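Local coordinates for protein-tyrosine phosphatase mitochondrial 1 (PDB 3RGO) that removes the terminal phosphate of phosphatidylglycerophosphate to give phosphatidylglycerol, a step on the way to cardiolipin in mitochondria, at residues E40-L44 with C45-K49; G78-F81 with A82-Y85. All coordinates share one frame; numbering follows the deposited sequence.

Contact 1. Residues E40-L44 with C45-K49; sequences ETRFL and CNTSK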
# COMPACT_ATOMS: atom_id res chain seq x y z
N GLU A 40 3.23 -18.72 -7.06
CA GLU A 40 2.87 -19.87 -6.24
C GLU A 40 1.56 -19.65 -5.49
O GLU A 40 0.96 -20.59 -4.97
CB GLU A 40 3.99 -20.18 -5.25
CG GLU A 40 5.29 -19.48 -5.58
CD GLU A 40 6.50 -20.34 -5.27
OE1 GLU A 40 6.31 -21.52 -4.92
OE2 GLU A 40 7.63 -19.83 -5.38
N THR A 41 1.11 -18.40 -5.44
CA THR A 41 -0.06 -18.05 -4.64
C THR A 41 -1.15 -17.34 -5.44
O THR A 41 -2.20 -17.01 -4.90
CB THR A 41 0.34 -17.17 -3.45
OG1 THR A 41 -0.77 -17.05 -2.55
CG2 THR A 41 0.78 -15.79 -3.92
N ARG A 42 -0.91 -17.12 -6.73
CA ARG A 42 -1.82 -16.32 -7.54
C ARG A 42 -3.14 -17.02 -7.87
O ARG A 42 -4.07 -16.40 -8.38
CB ARG A 42 -1.14 -15.83 -8.82
CG ARG A 42 -1.89 -14.72 -9.55
CD ARG A 42 -1.11 -14.20 -10.74
NE ARG A 42 -1.73 -13.03 -11.35
CZ ARG A 42 -2.46 -13.06 -12.47
NH1 ARG A 42 -2.66 -14.21 -13.09
NH2 ARG A 42 -2.98 -11.94 -12.95
N PHE A 43 -3.22 -18.32 -7.58
CA PHE A 43 -4.47 -19.04 -7.80
C PHE A 43 -5.49 -18.66 -6.73
O PHE A 43 -6.70 -18.86 -6.91
CB PHE A 43 -4.24 -20.56 -7.82
CG PHE A 43 -4.20 -21.19 -6.45
CD1 PHE A 43 -3.04 -21.20 -5.71
CD2 PHE A 43 -5.34 -21.80 -5.93
CE1 PHE A 43 -3.01 -21.79 -4.46
CE2 PHE A 43 -5.31 -22.39 -4.68
CZ PHE A 43 -4.15 -22.39 -3.94
N LEU A 44 -5.00 -18.09 -5.64
CA LEU A 44 -5.84 -17.65 -4.53
C LEU A 44 -6.46 -16.29 -4.80
O LEU A 44 -7.51 -15.96 -4.25
CB LEU A 44 -5.00 -17.56 -3.25
CG LEU A 44 -5.17 -18.64 -2.19
CD1 LEU A 44 -5.87 -19.87 -2.74
CD2 LEU A 44 -3.82 -19.00 -1.59
N CYS A 45 -5.79 -15.50 -5.64
CA CYS A 45 -6.17 -14.11 -5.83
C CYS A 45 -6.75 -13.85 -7.22
O CYS A 45 -6.58 -14.66 -8.14
CB CYS A 45 -4.95 -13.21 -5.62
SG CYS A 45 -4.06 -13.54 -4.09
N ASN A 46 -7.43 -12.72 -7.35
CA ASN A 46 -7.89 -12.26 -8.65
C ASN A 46 -6.71 -12.01 -9.58
O ASN A 46 -5.63 -11.62 -9.14
CB ASN A 46 -8.69 -10.97 -8.52
CG ASN A 46 -10.03 -11.17 -7.86
OD1 ASN A 46 -10.52 -12.29 -7.75
ND2 ASN A 46 -10.64 -10.07 -7.43
N THR A 47 -6.93 -12.24 -10.87
CA THR A 47 -6.01 -11.75 -11.88
C THR A 47 -6.31 -10.27 -12.03
O THR A 47 -7.23 -9.75 -11.38
CB THR A 47 -6.26 -12.44 -13.21
OG1 THR A 47 -7.64 -12.27 -13.57
CG2 THR A 47 -5.96 -13.93 -13.11
N SER A 48 -5.56 -9.59 -12.88
CA SER A 48 -5.81 -8.18 -13.12
C SER A 48 -7.17 -7.98 -13.79
O SER A 48 -7.85 -6.98 -13.54
CB SER A 48 -4.70 -7.57 -13.98
OG SER A 48 -4.93 -6.18 -14.16
N LYS A 49 -7.54 -8.93 -14.64
CA LYS A 49 -8.82 -8.87 -15.34
C LYS A 49 -10.00 -9.13 -14.41
O LYS A 49 -11.04 -8.48 -14.54
CB LYS A 49 -8.83 -9.84 -16.53
CG LYS A 49 -7.93 -11.05 -16.35
CD LYS A 49 -8.71 -12.36 -16.46
CE LYS A 49 -7.80 -13.56 -16.24
NZ LYS A 49 -8.55 -14.84 -16.23
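R42 reaches T47 because its chain is drawn out almost straight: CG lies trans to the backbone nitrogen (chi1 -166°), and the next two bonds stay extended as far as NE. The guanidinium then crosses the T47 side chain at about a right angle. NH1 comes within 3.3 Å of T47 CG2, while NH2 lies 3.2 Å from T47 CA, approached obliquely. T47 itself is turned with OG1 between its own nitrogen and carbonyl carbon (chi1 55°), which leaves CG2 to meet the arginine. OG1 is employed in the other direction, capping a backbone nitrogen of helix 48-53; since E50 OE1 accepts from T47 N in return, the arrangement is consistent with a capping box.

The backbone brings these residues together in two steps. A type I beta turn from T41 to L44 is closed by L44 N and T41 O at 3.1 Å, and a weak bond, C45 N to R42 O at 3.4 Å, follows it. C45 SG packs 4.2 Å from L44 CB at the end of the turn, and the C45 side chain also touches L14. Further along, the buried N46 is held through ND2 by T20 OG1.

The guanidinium is also tied by NE to the carboxylate of E37, so the salt bridge holds it on one side while T47 packs against its far end. Were R42 cut back to an alanine, E37 would probably lose its positive mate and the methyl side of T47 would be uncovered. The division of labour is plain: charge pairing belongs to R42 and E37, helix capping to T47 and E50, and where R42 crosses T47 the two meet through van der Waals contact alone.

Contact 2. Residues G78-F81 with A82-Y85; sequences GVQF and ALKY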
# COMPACT_ATOMS: atom_id res chain seq x y z
N GLY A 78 3.18 4.23 -6.16
CA GLY A 78 2.18 3.68 -5.25
C GLY A 78 1.40 4.76 -4.55
O GLY A 78 0.17 4.70 -4.46
N VAL A 79 2.11 5.78 -4.07
CA VAL A 79 1.47 6.86 -3.34
C VAL A 79 0.56 7.70 -4.25
O VAL A 79 -0.57 8.01 -3.88
CB VAL A 79 2.52 7.75 -2.64
CG1 VAL A 79 1.86 8.96 -2.00
CG2 VAL A 79 3.29 6.92 -1.61
N GLN A 80 1.05 8.05 -5.43
CA GLN A 80 0.24 8.80 -6.39
C GLN A 80 -0.99 8.01 -6.81
O GLN A 80 -2.04 8.58 -7.08
CB GLN A 80 1.07 9.20 -7.61
CG GLN A 80 2.23 10.13 -7.30
CD GLN A 80 1.79 11.42 -6.61
OE1 GLN A 80 0.81 12.04 -7.01
NE2 GLN A 80 2.52 11.82 -5.58
N PHE A 81 -0.86 6.69 -6.86
CA PHE A 81 -1.99 5.81 -7.16
C PHE A 81 -3.04 5.91 -6.06
O PHE A 81 -4.23 6.05 -6.33
CB PHE A 81 -1.51 4.36 -7.30
CG PHE A 81 -2.58 3.39 -7.74
CD1 PHE A 81 -2.92 3.27 -9.08
CD2 PHE A 81 -3.21 2.56 -6.82
CE1 PHE A 81 -3.89 2.36 -9.49
CE2 PHE A 81 -4.17 1.65 -7.22
CZ PHE A 81 -4.51 1.55 -8.56
N ALA A 82 -2.59 5.86 -4.80
CA ALA A 82 -3.50 6.01 -3.67
C ALA A 82 -4.18 7.38 -3.69
O ALA A 82 -5.37 7.50 -3.40
CB ALA A 82 -2.75 5.81 -2.36
N LEU A 83 -3.41 8.41 -4.03
CA LEU A 83 -3.93 9.78 -4.04
C LEU A 83 -4.93 9.98 -5.17
O LEU A 83 -5.90 10.74 -5.03
CB LEU A 83 -2.79 10.79 -4.15
CG LEU A 83 -1.82 10.81 -2.96
CD1 LEU A 83 -0.68 11.80 -3.19
CD2 LEU A 83 -2.56 11.15 -1.67
N LYS A 84 -4.69 9.29 -6.28
CA LYS A 84 -5.64 9.26 -7.39
C LYS A 84 -7.01 8.86 -6.87
O LYS A 84 -8.01 9.50 -7.17
CB LYS A 84 -5.16 8.26 -8.45
CG LYS A 84 -6.20 7.93 -9.52
CD LYS A 84 -5.69 6.80 -10.41
CE LYS A 84 -6.70 6.44 -11.49
NZ LYS A 84 -6.14 5.42 -12.43
N TYR A 85 -7.06 7.78 -6.09
CA TYR A 85 -8.34 7.30 -5.57
C TYR A 85 -8.88 8.12 -4.39
O TYR A 85 -10.09 8.22 -4.20
CB TYR A 85 -8.29 5.79 -5.28
CG TYR A 85 -8.41 5.01 -6.57
CD1 TYR A 85 -9.65 4.83 -7.18
CD2 TYR A 85 -7.28 4.49 -7.20
CE1 TYR A 85 -9.76 4.15 -8.37
CE2 TYR A 85 -7.39 3.80 -8.39
CZ TYR A 85 -8.63 3.63 -8.97
OH TYR A 85 -8.74 2.95 -10.15
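F81 meets the residues that follow it on its helix first at CB and again at its tip. Its CB lies 3.1 Å from A82 N, the neighbouring amide. CG, swung trans to the backbone nitrogen (chi1 -174°), is still 3.8 Å from A82 N and CD2 3.9 Å from it, the ring standing oblique to that amide. Farther out the partner changes to Y85: CE1, CE2 and CZ all approach Y85 CE2, CZ most closely at 3.7 Å. The tyrosine presents its edge to one face of the phenylalanine, an edge-to-face pair with ring centroids 5.3 Å apart and planes at 64°.

This is an i to i+4 pairing on helix 72-88, which packs against the central sheet of the dual specificity phosphatase fold. F81 lies against that sheet, touching I33 of strand 29-35 and L59 of strand 57-61. The main chain keeps the same spacing: A82 N, L83 N and K84 N donate to the oxygens of G78, V79 and Q80, whereas Y85 N to F81 O is long and weak at 3.3 Å. F81 O also lies near the plane of the tyrosine ring at its edge, 3.5 Å from Y85 CD2. Beyond the ring, Y85 OH is hydrogen-bonded to E57 OE1, which K84 NZ also engages as a salt bridge. Round the helix, the V79 and L83 side chains lie side by side, CG1 of V79 4.0 Å from CD1 of L83, and both touch Q113 of helix 102-115.

Contacts 1 and 2 lie on separate elements of one catalytic domain, their centres about 22 Å apart and their nearest atoms about 10 Å apart, without touching. Strand 57-61 relates them: S48 of contact 1 rests on Q58 and R60, while F81 of contact 2 rests on E57 and L59, so alternate residues of the same edge strand serve the two. Residues 40-49 run from a surface turn into the start of helix 48-53, and the T41 side chain is about 8 Å from that of C96, the predicted phosphocysteine nucleophile. Residues 78-85, more buried, lie away from that site, on the helix that precedes strand 91-95, which leads directly to C96.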